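Local coordinates for inactive glucansucrase (Lactobacillus reuteri, PDB 5JBD), which is an inactive glucansucrase of glycosyl hydrolase family 70, a large multidomain fold that includes a TIM-type barrel and holds a calcium ion, at residues A[59-63]-A[74-78]; A[105-110]-A[138-143]; A[52-56]-A[852-856]. All coordinates share one frame; numbering follows the deposited sequence.

Contact 1. Residues A[59-63]-A[74-78]; sequences YRPYG and TTAMD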
ATOM      1  N   TYR A  59      22.910 -28.605 -11.152  1.00 30.25           N
ATOM      2  CA  TYR A  59      24.167 -29.115 -10.573  1.00 30.19           C
ATOM      3  C   TYR A  59      25.174 -29.446 -11.669  1.00 30.24           C
ATOM      4  O   TYR A  59      24.840 -29.458 -12.862  1.00 29.95           O
ATOM      5  CB  TYR A  59      23.898 -30.333  -9.686  1.00 30.21           C
ATOM      6  CG  TYR A  59      23.827 -31.661 -10.420  1.00 30.25           C
ATOM      7  CD1 TYR A  59      22.900 -31.880 -11.425  1.00 29.73           C
ATOM      8  CD2 TYR A  59      24.701 -32.715 -10.097  1.00 30.71           C
ATOM      9  CE1 TYR A  59      22.845 -33.091 -12.094  1.00 30.32           C
ATOM     10  CE2 TYR A  59      24.627 -33.929 -10.749  1.00 30.83           C
ATOM     11  CZ  TYR A  59      23.698 -34.107 -11.754  1.00 30.82           C
ATOM     12  OH  TYR A  59      23.610 -35.310 -12.419  1.00 31.24           O
ATOM     13  N   ARG A  60      26.411 -29.699 -11.255  1.00 30.73           N
ATOM     14  CA  ARG A  60      27.473 -30.096 -12.174  1.00 31.61           C
ATOM     15  C   ARG A  60      27.719 -31.587 -12.009  1.00 31.89           C
ATOM     16  O   ARG A  60      28.288 -31.998 -10.993  1.00 32.23           O
ATOM     17  CB  ARG A  60      28.754 -29.318 -11.873  1.00 32.04           C
ATOM     18  CG  ARG A  60      29.914 -29.660 -12.803  1.00 32.96           C
ATOM     19  CD  ARG A  60      31.204 -29.001 -12.358  1.00 33.68           C
ATOM     20  NE  ARG A  60      32.362 -29.532 -13.077  1.00 34.69           N
ATOM     21  CZ  ARG A  60      33.623 -29.173 -12.840  1.00 36.18           C
ATOM     22  NH1 ARG A  60      33.915 -28.278 -11.885  1.00 36.04           N
ATOM     23  NH2 ARG A  60      34.607 -29.722 -13.552  1.00 37.33           N
ATOM     24  N   PRO A  61      27.289 -32.411 -12.990  1.00 32.41           N
ATOM     25  CA  PRO A  61      27.671 -33.833 -12.914  1.00 33.28           C
ATOM     26  C   PRO A  61      29.148 -33.994 -13.213  1.00 33.85           C
ATOM     27  O   PRO A  61      29.767 -33.068 -13.754  1.00 32.97           O
ATOM     28  CB  PRO A  61      26.838 -34.491 -14.022  1.00 33.72           C
ATOM     29  CG  PRO A  61      26.610 -33.396 -15.016  1.00 33.31           C
ATOM     30  CD  PRO A  61      26.513 -32.124 -14.213  1.00 32.22           C
ATOM     31  N   TYR A  62      29.713 -35.147 -12.861  1.00 35.29           N
ATOM     32  CA  TYR A  62      31.123 -35.420 -13.173  1.00 36.23           C
ATOM     33  C   TYR A  62      31.339 -35.445 -14.691  1.00 36.50           C
ATOM     34  O   TYR A  62      32.287 -34.849 -15.196  1.00 37.19           O
ATOM     35  CB  TYR A  62      31.586 -36.721 -12.503  1.00 38.11           C
ATOM     36  CG  TYR A  62      33.058 -37.047 -12.732  1.00 40.15           C
ATOM     37  CD1 TYR A  62      33.450 -37.774 -13.846  1.00 41.25           C
ATOM     38  CD2 TYR A  62      34.052 -36.631 -11.834  1.00 40.96           C
ATOM     39  CE1 TYR A  62      34.781 -38.091 -14.075  1.00 42.74           C
ATOM     40  CE2 TYR A  62      35.396 -36.946 -12.056  1.00 42.67           C
ATOM     41  CZ  TYR A  62      35.751 -37.674 -13.180  1.00 43.35           C
ATOM     42  OH  TYR A  62      37.064 -38.013 -13.450  1.00 45.86           O
ATOM     43  N   GLY A  63      30.458 -36.128 -15.414  1.00 36.62           N
ATOM     44  CA  GLY A  63      30.527 -36.172 -16.876  1.00 37.24           C
ATOM     45  C   GLY A  63      29.167 -36.339 -17.527  1.00 37.48           C
ATOM     46  O   GLY A  63      28.171 -36.529 -16.832  1.00 37.96           O
ATOM     47  N   THR A  74      32.856 -32.883 -17.420  1.00 38.58           N
ATOM     48  CA  THR A  74      32.369 -31.509 -17.420  1.00 37.52           C
ATOM     49  C   THR A  74      33.483 -30.535 -17.078  1.00 37.13           C
ATOM     50  O   THR A  74      34.422 -30.893 -16.365  1.00 36.92           O
ATOM     51  CB  THR A  74      31.274 -31.307 -16.361  1.00 37.27           C
ATOM     52  OG1 THR A  74      31.755 -31.710 -15.068  1.00 37.09           O
ATOM     53  CG2 THR A  74      30.047 -32.108 -16.723  1.00 37.91           C
ATOM     54  N   THR A  75      33.368 -29.311 -17.587  1.00 35.86           N
ATOM     55  CA  THR A  75      34.090 -28.164 -17.028  1.00 35.71           C
ATOM     56  C   THR A  75      33.244 -27.561 -15.917  1.00 34.89           C
ATOM     57  O   THR A  75      32.094 -27.968 -15.700  1.00 34.57           O
ATOM     58  CB  THR A  75      34.363 -27.060 -18.077  1.00 35.58           C
ATOM     59  OG1 THR A  75      33.138 -26.382 -18.392  1.00 34.85           O
ATOM     60  CG2 THR A  75      34.985 -27.624 -19.334  1.00 36.25           C
ATOM     61  N   ALA A  76      33.788 -26.560 -15.233  1.00 34.67           N
ATOM     62  CA  ALA A  76      33.038 -25.808 -14.230  1.00 34.84           C
ATOM     63  C   ALA A  76      31.808 -25.070 -14.793  1.00 33.78           C
ATOM     64  O   ALA A  76      30.972 -24.615 -14.028  1.00 32.27           O
ATOM     65  CB  ALA A  76      33.956 -24.816 -13.524  1.00 35.37           C
ATOM     66  N   MET A  77      31.728 -24.930 -16.120  1.00 34.15           N
ATOM     67  CA  MET A  77      30.608 -24.256 -16.779  1.00 33.70           C
ATOM     68  C   MET A  77      29.488 -25.199 -17.226  1.00 33.74           C
ATOM     69  O   MET A  77      28.439 -24.729 -17.625  1.00 33.07           O
ATOM     70  CB  MET A  77      31.121 -23.481 -18.005  1.00 34.50           C
ATOM     71  CG  MET A  77      32.231 -22.476 -17.720  1.00 34.27           C
ATOM     72  SD  MET A  77      31.889 -21.251 -16.469  1.00 34.64           S
ATOM     73  CE  MET A  77      30.553 -20.261 -17.170  1.00 33.62           C
ATOM     74  N   ASP A  78      29.702 -26.510 -17.181  1.00 33.87           N
ATOM     75  CA  ASP A  78      28.733 -27.449 -17.732  1.00 34.84           C
ATOM     76  C   ASP A  78      27.815 -27.946 -16.623  1.00 35.10           C
ATOM     77  O   ASP A  78      28.032 -29.012 -16.057  1.00 36.15           O
ATOM     78  CB  ASP A  78      29.440 -28.609 -18.426  1.00 35.84           C
ATOM     79  CG  ASP A  78      30.354 -28.155 -19.542  1.00 36.96           C
ATOM     80  OD1 ASP A  78      29.923 -27.322 -20.362  1.00 36.75           O
ATOM     81  OD2 ASP A  78      31.517 -28.618 -19.598  1.00 37.22           O
TER
HETATM   82  O   HOH W   1      34.674 -33.123 -14.469  1.00 33.15           O

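Contact 2. Residues A[105-110]-A[138-143]; sequences YENANY and YVIEQS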
ATOM      1  N   TYR A 105      12.603 -33.276 -28.287  1.00 45.35           N
ATOM      2  CA  TYR A 105      13.612 -34.280 -27.905  1.00 45.43           C
ATOM      3  C   TYR A 105      13.180 -35.695 -28.282  1.00 47.25           C
ATOM      4  O   TYR A 105      13.257 -36.631 -27.481  1.00 46.17           O
ATOM      5  CB  TYR A 105      13.919 -34.170 -26.413  1.00 44.00           C
ATOM      6  CG  TYR A 105      14.376 -32.779 -25.979  1.00 42.06           C
ATOM      7  CD1 TYR A 105      13.445 -31.782 -25.669  1.00 41.01           C
ATOM      8  CD2 TYR A 105      15.729 -32.463 -25.879  1.00 40.93           C
ATOM      9  CE1 TYR A 105      13.848 -30.525 -25.271  1.00 39.83           C
ATOM     10  CE2 TYR A 105      16.141 -31.200 -25.484  1.00 40.18           C
ATOM     11  CZ  TYR A 105      15.197 -30.232 -25.180  1.00 39.85           C
ATOM     12  OH  TYR A 105      15.582 -28.974 -24.777  1.00 38.91           O
ATOM     13  N   GLU A 106      12.742 -35.831 -29.526  1.00 50.65           N
ATOM     14  CA  GLU A 106      12.352 -37.115 -30.107  1.00 54.71           C
ATOM     15  C   GLU A 106      13.577 -37.768 -30.761  1.00 55.07           C
ATOM     16  O   GLU A 106      14.363 -37.087 -31.414  1.00 53.79           O
ATOM     17  CB  GLU A 106      11.243 -36.879 -31.149  1.00 57.99           C
ATOM     18  CG  GLU A 106      10.290 -38.050 -31.336  1.00 62.36           C
ATOM     19  CD  GLU A 106       9.108 -37.759 -32.263  1.00 63.85           C
ATOM     20  OE1 GLU A 106       8.971 -36.622 -32.769  1.00 65.07           O
ATOM     21  OE2 GLU A 106       8.309 -38.690 -32.493  1.00 65.01           O
ATOM     22  N   ASN A 107      13.744 -39.076 -30.562  1.00 56.45           N
ATOM     23  CA  ASN A 107      14.732 -39.871 -31.316  1.00 59.19           C
ATOM     24  C   ASN A 107      14.351 -41.362 -31.295  1.00 60.35           C
ATOM     25  O   ASN A 107      14.473 -42.030 -30.262  1.00 60.61           O
ATOM     26  CB  ASN A 107      16.153 -39.668 -30.760  1.00 58.07           C
ATOM     27  CG  ASN A 107      17.236 -40.199 -31.690  1.00 60.07           C
ATOM     28  OD1 ASN A 107      17.063 -41.225 -32.342  1.00 60.66           O
ATOM     29  ND2 ASN A 107      18.368 -39.509 -31.735  1.00 59.21           N
ATOM     30  N   ALA A 108      13.890 -41.866 -32.440  1.00 62.66           N
ATOM     31  CA  ALA A 108      13.508 -43.285 -32.602  1.00 64.72           C
ATOM     32  C   ALA A 108      14.655 -44.274 -32.354  1.00 64.92           C
ATOM     33  O   ALA A 108      14.411 -45.395 -31.913  1.00 68.16           O
ATOM     34  CB  ALA A 108      12.919 -43.522 -33.989  1.00 65.27           C
ATOM     35  N   ASN A 109      15.891 -43.860 -32.639  1.00 63.51           N
ATOM     36  CA  ASN A 109      17.063 -44.701 -32.403  1.00 63.52           C
ATOM     37  C   ASN A 109      17.350 -44.952 -30.915  1.00 63.84           C
ATOM     38  O   ASN A 109      18.031 -45.927 -30.585  1.00 63.34           O
ATOM     39  CB  ASN A 109      18.296 -44.112 -33.106  1.00 64.43           C
ATOM     40  CG  ASN A 109      18.168 -44.137 -34.617  1.00 66.34           C
ATOM     41  OD1 ASN A 109      17.902 -45.186 -35.222  1.00 66.70           O
ATOM     42  ND2 ASN A 109      18.407 -42.994 -35.240  1.00 66.02           N
ATOM     43  N   TYR A 110      16.830 -44.090 -30.030  1.00 61.50           N
ATOM     44  CA  TYR A 110      16.953 -44.258 -28.570  1.00 59.73           C
ATOM     45  C   TYR A 110      15.624 -44.635 -27.887  1.00 58.47           C
ATOM     46  O   TYR A 110      15.476 -44.454 -26.673  1.00 60.61           O
ATOM     47  CB  TYR A 110      17.588 -42.991 -27.950  1.00 57.42           C
ATOM     48  CG  TYR A 110      19.026 -42.837 -28.363  1.00 57.76           C
ATOM     49  CD1 TYR A 110      19.362 -42.258 -29.585  1.00 58.41           C
ATOM     50  CD2 TYR A 110      20.052 -43.336 -27.570  1.00 58.22           C
ATOM     51  CE1 TYR A 110      20.685 -42.159 -29.997  1.00 58.00           C
ATOM     52  CE2 TYR A 110      21.380 -43.244 -27.969  1.00 58.86           C
ATOM     53  CZ  TYR A 110      21.695 -42.652 -29.183  1.00 57.67           C
ATOM     54  OH  TYR A 110      23.009 -42.567 -29.579  1.00 56.38           O
ATOM     55  N   TYR A 138      20.753 -38.744 -23.080  1.00 40.18           N
ATOM     56  CA  TYR A 138      21.599 -38.810 -24.287  1.00 41.58           C
ATOM     57  C   TYR A 138      21.023 -37.917 -25.404  1.00 40.85           C
ATOM     58  O   TYR A 138      21.754 -37.174 -26.055  1.00 40.17           O
ATOM     59  CB  TYR A 138      21.771 -40.266 -24.789  1.00 42.80           C
ATOM     60  CG  TYR A 138      22.345 -41.255 -23.782  1.00 44.50           C
ATOM     61  CD1 TYR A 138      23.320 -40.873 -22.847  1.00 44.47           C
ATOM     62  CD2 TYR A 138      21.922 -42.590 -23.768  1.00 46.50           C
ATOM     63  CE1 TYR A 138      23.841 -41.777 -21.930  1.00 45.32           C
ATOM     64  CE2 TYR A 138      22.438 -43.502 -22.844  1.00 47.02           C
ATOM     65  CZ  TYR A 138      23.392 -43.088 -21.927  1.00 46.47           C
ATOM     66  OH  TYR A 138      23.892 -43.961 -20.995  1.00 47.67           O
ATOM     67  N   VAL A 139      19.703 -37.968 -25.578  1.00 41.19           N
ATOM     68  CA  VAL A 139      19.010 -37.153 -26.590  1.00 41.02           C
ATOM     69  C   VAL A 139      19.071 -35.665 -26.216  1.00 39.35           C
ATOM     70  O   VAL A 139      19.289 -34.829 -27.078  1.00 40.05           O
ATOM     71  CB  VAL A 139      17.556 -37.647 -26.820  1.00 41.51           C
ATOM     72  CG1 VAL A 139      16.782 -36.710 -27.749  1.00 41.23           C
ATOM     73  CG2 VAL A 139      17.568 -39.071 -27.388  1.00 42.76           C
ATOM     74  N   ILE A 140      18.950 -35.355 -24.929  1.00 38.37           N
ATOM     75  CA  ILE A 140      19.129 -33.975 -24.439  1.00 36.77           C
ATOM     76  C   ILE A 140      20.562 -33.471 -24.729  1.00 36.83           C
ATOM     77  O   ILE A 140      20.734 -32.330 -25.163  1.00 36.14           O
ATOM     78  CB  ILE A 140      18.771 -33.842 -22.942  1.00 35.46           C
ATOM     79  CG1 ILE A 140      17.255 -33.946 -22.767  1.00 35.20           C
ATOM     80  CG2 ILE A 140      19.231 -32.502 -22.361  1.00 34.60           C
ATOM     81  CD1 ILE A 140      16.796 -34.046 -21.333  1.00 34.37           C
ATOM     82  N   GLU A 141      21.571 -34.299 -24.469  1.00 36.63           N
ATOM     83  CA  GLU A 141      22.969 -33.908 -24.725  1.00 37.17           C
ATOM     84  C   GLU A 141      23.241 -33.706 -26.220  1.00 39.25           C
ATOM     85  O   GLU A 141      24.033 -32.847 -26.606  1.00 38.87           O
ATOM     86  CB  GLU A 141      23.943 -34.943 -24.141  1.00 36.99           C
ATOM     87  CG  GLU A 141      23.952 -35.016 -22.610  1.00 36.25           C
ATOM     88  CD  GLU A 141      24.427 -33.741 -21.933  1.00 35.18           C
ATOM     89  OE1 GLU A 141      25.220 -32.987 -22.532  1.00 34.86           O
ATOM     90  OE2 GLU A 141      24.023 -33.486 -20.777  1.00 34.23           O
ATOM     91  N   GLN A 142      22.584 -34.493 -27.067  1.00 42.24           N
ATOM     92  CA  GLN A 142      22.633 -34.243 -28.510  1.00 44.07           C
ATOM     93  C   GLN A 142      22.053 -32.867 -28.848  1.00 43.79           C
ATOM     94  O   GLN A 142      22.626 -32.138 -29.662  1.00 44.19           O
ATOM     95  CB  GLN A 142      21.883 -35.314 -29.275  1.00 46.67           C
ATOM     96  CG  GLN A 142      22.533 -36.672 -29.246  1.00 49.47           C
ATOM     97  CD  GLN A 142      21.507 -37.750 -29.603  1.00 53.04           C
ATOM     98  OE1 GLN A 142      20.461 -37.466 -30.219  1.00 55.71           O
ATOM     99  NE2 GLN A 142      21.765 -38.973 -29.174  1.00 54.58           N
ATOM    100  N   SER A 143      20.936 -32.515 -28.209  1.00 42.38           N
ATOM    101  CA  SER A 143      20.309 -31.209 -28.412  1.00 42.50           C
ATOM    102  C   SER A 143      21.184 -30.046 -27.910  1.00 41.92           C
ATOM    103  O   SER A 143      21.333 -29.048 -28.606  1.00 44.20           O
ATOM    104  CB  SER A 143      18.910 -31.177 -27.777  1.00 41.28           C
ATOM    105  OG  SER A 143      18.280 -29.920 -27.961  1.00 41.20           O
TER
HETATM  106  O   HOH W   2      18.222 -28.473 -25.597  1.00 39.37           O

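Contact 3. Residues A[52-56]-A[852-856]; sequences YLSYT and GLAVK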
ATOM      1  N   TYR A  52      19.322 -27.293   1.507  1.00 31.89           N
ATOM      2  CA  TYR A  52      18.244 -28.046   0.860  1.00 32.14           C
ATOM      3  C   TYR A  52      18.356 -27.922  -0.654  1.00 31.12           C
ATOM      4  O   TYR A  52      18.946 -26.967  -1.156  1.00 31.14           O
ATOM      5  CB  TYR A  52      16.869 -27.557   1.381  1.00 31.91           C
ATOM      6  CG  TYR A  52      16.774 -27.750   2.876  1.00 32.58           C
ATOM      7  CD1 TYR A  52      16.456 -29.003   3.410  1.00 33.69           C
ATOM      8  CD2 TYR A  52      17.100 -26.717   3.757  1.00 32.40           C
ATOM      9  CE1 TYR A  52      16.427 -29.211   4.776  1.00 33.83           C
ATOM     10  CE2 TYR A  52      17.070 -26.915   5.131  1.00 33.27           C
ATOM     11  CZ  TYR A  52      16.729 -28.163   5.635  1.00 33.74           C
ATOM     12  OH  TYR A  52      16.701 -28.368   6.989  1.00 34.74           O
ATOM     13  N   LEU A  53      17.775 -28.883  -1.363  1.00 32.07           N
ATOM     14  CA  LEU A  53      17.781 -28.904  -2.832  1.00 33.25           C
ATOM     15  C   LEU A  53      16.410 -28.547  -3.401  1.00 32.90           C
ATOM     16  O   LEU A  53      15.388 -28.923  -2.830  1.00 32.34           O
ATOM     17  CB  LEU A  53      18.175 -30.292  -3.343  1.00 34.77           C
ATOM     18  CG  LEU A  53      19.582 -30.828  -3.034  1.00 36.15           C
ATOM     19  CD1 LEU A  53      19.880 -32.003  -3.952  1.00 37.50           C
ATOM     20  CD2 LEU A  53      20.705 -29.801  -3.072  1.00 36.07           C
ATOM     21  N   SER A  54      16.409 -27.852  -4.541  1.00 32.31           N
ATOM     22  CA  SER A  54      15.204 -27.545  -5.296  1.00 31.64           C
ATOM     23  C   SER A  54      15.186 -28.315  -6.610  1.00 31.61           C
ATOM     24  O   SER A  54      16.186 -28.331  -7.321  1.00 32.19           O
ATOM     25  CB  SER A  54      15.143 -26.042  -5.591  1.00 31.13           C
ATOM     26  OG  SER A  54      14.086 -25.754  -6.486  1.00 30.45           O
ATOM     27  N   TYR A  55      14.045 -28.901  -6.975  1.00 31.51           N
ATOM     28  CA  TYR A  55      13.926 -29.615  -8.252  1.00 32.42           C
ATOM     29  C   TYR A  55      14.219 -28.756  -9.480  1.00 31.93           C
ATOM     30  O   TYR A  55      14.659 -29.277 -10.483  1.00 33.37           O
ATOM     31  CB  TYR A  55      12.559 -30.290  -8.416  1.00 32.87           C
ATOM     32  CG  TYR A  55      12.412 -31.524  -7.569  1.00 34.65           C
ATOM     33  CD1 TYR A  55      13.107 -32.700  -7.887  1.00 35.44           C
ATOM     34  CD2 TYR A  55      11.583 -31.525  -6.440  1.00 35.47           C
ATOM     35  CE1 TYR A  55      12.987 -33.836  -7.103  1.00 36.44           C
ATOM     36  CE2 TYR A  55      11.453 -32.662  -5.655  1.00 36.22           C
ATOM     37  CZ  TYR A  55      12.152 -33.807  -5.987  1.00 36.57           C
ATOM     38  OH  TYR A  55      12.038 -34.919  -5.205  1.00 38.08           O
ATOM     39  N   THR A  56      13.982 -27.455  -9.406  1.00 31.42           N
ATOM     40  CA  THR A  56      14.240 -26.552 -10.534  1.00 31.52           C
ATOM     41  C   THR A  56      15.659 -25.971 -10.553  1.00 31.77           C
ATOM     42  O   THR A  56      15.983 -25.191 -11.437  1.00 31.31           O
ATOM     43  CB  THR A  56      13.195 -25.401 -10.574  1.00 31.08           C
ATOM     44  OG1 THR A  56      13.141 -24.747  -9.297  1.00 29.56           O
ATOM     45  CG2 THR A  56      11.834 -25.969 -10.912  1.00 31.96           C
ATOM     46  N   GLY A 852       6.191 -27.893  -3.431  1.00 34.37           N
ATOM     47  CA  GLY A 852       6.950 -29.143  -3.582  1.00 34.16           C
ATOM     48  C   GLY A 852       8.305 -29.026  -4.254  1.00 33.74           C
ATOM     49  O   GLY A 852       8.825 -30.031  -4.742  1.00 35.30           O
ATOM     50  N   LEU A 853       8.884 -27.822  -4.293  1.00 32.69           N
ATOM     51  CA  LEU A 853      10.219 -27.625  -4.871  1.00 33.18           C
ATOM     52  C   LEU A 853      11.297 -28.353  -4.075  1.00 34.06           C
ATOM     53  O   LEU A 853      12.244 -28.884  -4.665  1.00 34.75           O
ATOM     54  CB  LEU A 853      10.591 -26.134  -4.977  1.00 33.11           C
ATOM     55  CG  LEU A 853       9.837 -25.266  -5.988  1.00 33.54           C
ATOM     56  CD1 LEU A 853      10.335 -23.826  -5.949  1.00 34.12           C
ATOM     57  CD2 LEU A 853       9.975 -25.810  -7.394  1.00 33.81           C
ATOM     58  N   ALA A 854      11.149 -28.366  -2.747  1.00 34.32           N
ATOM     59  CA  ALA A 854      12.134 -28.983  -1.850  1.00 34.43           C
ATOM     60  C   ALA A 854      12.248 -30.486  -2.080  1.00 35.39           C
ATOM     61  O   ALA A 854      11.252 -31.204  -1.992  1.00 34.98           O
ATOM     62  CB  ALA A 854      11.775 -28.693  -0.399  1.00 34.90           C
ATOM     63  N   VAL A 855      13.471 -30.955  -2.366  1.00 35.59           N
ATOM     64  CA  VAL A 855      13.696 -32.350  -2.720  1.00 37.55           C
ATOM     65  C   VAL A 855      13.630 -33.234  -1.480  1.00 40.09           C
ATOM     66  O   VAL A 855      14.336 -33.003  -0.499  1.00 38.54           O
ATOM     67  CB  VAL A 855      15.055 -32.550  -3.436  1.00 37.22           C
ATOM     68  CG1 VAL A 855      15.334 -34.030  -3.700  1.00 39.02           C
ATOM     69  CG2 VAL A 855      15.089 -31.769  -4.746  1.00 36.69           C
ATOM     70  N   LYS A 856      12.756 -34.232  -1.546  1.00 44.52           N
ATOM     71  CA  LYS A 856      12.694 -35.299  -0.569  1.00 50.20           C
ATOM     72  C   LYS A 856      13.126 -36.579  -1.255  1.00 53.95           C
ATOM     73  O   LYS A 856      12.832 -36.787  -2.437  1.00 58.68           O
ATOM     74  CB  LYS A 856      11.270 -35.449  -0.031  1.00 51.76           C
ATOM     75  CG  LYS A 856      10.796 -34.240   0.751  1.00 53.14           C
ATOM     76  CD  LYS A 856       9.386 -34.404   1.299  1.00 56.29           C
ATOM     77  CE  LYS A 856       9.046 -33.240   2.218  1.00 57.99           C
ATOM     78  NZ  LYS A 856       7.636 -33.209   2.697  1.00 58.89           N
TER
HETATM   79  O   HOH W   3      15.969 -30.677  -0.033  1.00 38.87           O
HETATM   80  O   HOH W   4      10.155 -34.396  -3.093  1.00 47.24           O

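Contact 1. Residues A[59-63]-A[74-78]
Arg60 lies against Thr74 just before a type I beta turn, Thr75 to Asp78, which overlaps an ST turn made by Thr75. The guanidinium takes Thr74 side-on. NE donates an almost straight bond (3.0 Å, 173°) to Thr74 OG1, which lies in the guanidinium plane. NH2 reaches Thr74 O (3.1 Å) from above the carbonyl plane. With CG anti to the backbone N (chi1 -179°) and the rest of the chain extended, Arg60 spans the gap and slides one guanidinium face over the Thr75-Ala76 peptide, Ala76 N lying 3.5 Å above its plane. Thr74 OG1 also donates to Pro61 O (2.7 Å), so this hydroxyl is gripped twice and its rotation fixed. Thr74 N bonds to Tyr62 O (3.0 Å), and a water donates to both Tyr62 O and Thr74 O. Within the turn, Asp78 OD2 accepts from Thr75 N (2.8 Å), tying its two ends. Arg60 also forms a cation-pi contact with Phe39 and pairs its backbone with Phe39 and Ala45; the two loops lie between strands 58-59 and 63-64 and between strands 72-73 and 80-81.

Contact 2. Residues A[105-110]-A[138-143]
Tyr105 and Val139 mark the closest approach of the two backbones, their CA atoms 6.3 Å apart. From there residues 105-110 run as an irregular loop, with a short 3-10 segment at 108-109, along one side of the helical residues 138-143. Val139 sits in the crook of the loop. Its CG1, anti to the backbone N (chi1 174°), faces Tyr105 and comes 3.5 Å from Tyr105 O, a buried carbonyl with no hydrogen-bond partner in the model. Val139 CG2 touches both Asn107 CB (3.7 Å) and Tyr110 CB (4.0 Å). The contact thus packs the loop that follows helix 90-101 onto helix 126-147. An Asx turn lies at the bend of this loop: Asn107 OD1 accepts from Asn109 N (2.9 Å), while Tyr110 N bonds back to Asn107 O. The other end of the same amide, Asn107 ND2, gives a weak bond to Gln142 OE1 (3.3 Å, 133°), the two amide planes standing 68° apart. Gln142 NE2 has its stronger tie to Gln66 O; it also lies 3.5 Å from Tyr110 CE1, the amide and ring planes steeply inclined to each other. At the opposite end of the loop, the Tyr105 ring slants across the helix, CD2 against Ile140 CG1 (3.8 Å) and CE2 near Ser143 CB and OG. A water bridges Tyr105 OH and Ser143 OG, and Tyr105 OH also bonds to Asp156 OD2 on helix 151-162. The Tyr105 ring also meets that of Phe100, at the end of helix 90-101.

Contact 3. Residues A[52-56]-A[852-856]
Tyr55 offers one ring face to Val855: CG2 stands 3.6 Å from the ring centroid, 3° off the normal, a CH-pi contact over the ring centre. Gly852 O lies at the ring edge, 3.6 Å from Tyr55 CD2. Also at the edge, in the plane, is a water that bonds to Tyr55 OH and accepts from Lys856 N. With Val855 CG1 anti to the backbone N (chi1 175°), Val855 CG2 is left anti to the carbonyl carbon, between the ring and Leu53 CB, 3.7 Å away. The backbones meet at a single bridge, Ser54 with Ala854, in the antiparallel non-hydrogen-bonded pattern. Val855 N donates to Leu53 O (2.8 Å) and Tyr55 N to Leu853 O (2.9 Å). The same two carbonyl oxygens receive CA-H...O contacts from Ala854 and Ser54. A second water links Leu53 N to Val855 O beside the Tyr52 ring edge. Leu853 CD2 packs on Thr56 OG1 and CG2. The two clear direct bonds are backbone to backbone, and two waters add bridges; no salt bridge takes part, and backbone bonds and apolar contact probably carry this buried join between residues far apart in sequence.

The three contacts lie on the same side of the chain's centre; the centres of contacts 3, 1 and 2 lie about 33, 45 and 50 Å from it. The centre of contact 1 is about 20 Å from those of the other two, and the centres of contacts 2 and 3 are about 26 Å apart. Contacts 1 and 2 follow in series, their nearest atoms about 6 Å apart; both fall between 52-56 and 852-856. Segments 52-56 and 59-63 adjoin in the sequence, with no other touch between contacts 1 and 3. None includes a calcium ligand. Contact 3 touches the outer strand 784-791 of the antiparallel sheet whose strand 242-244, four places across, carries the ligand Asp243.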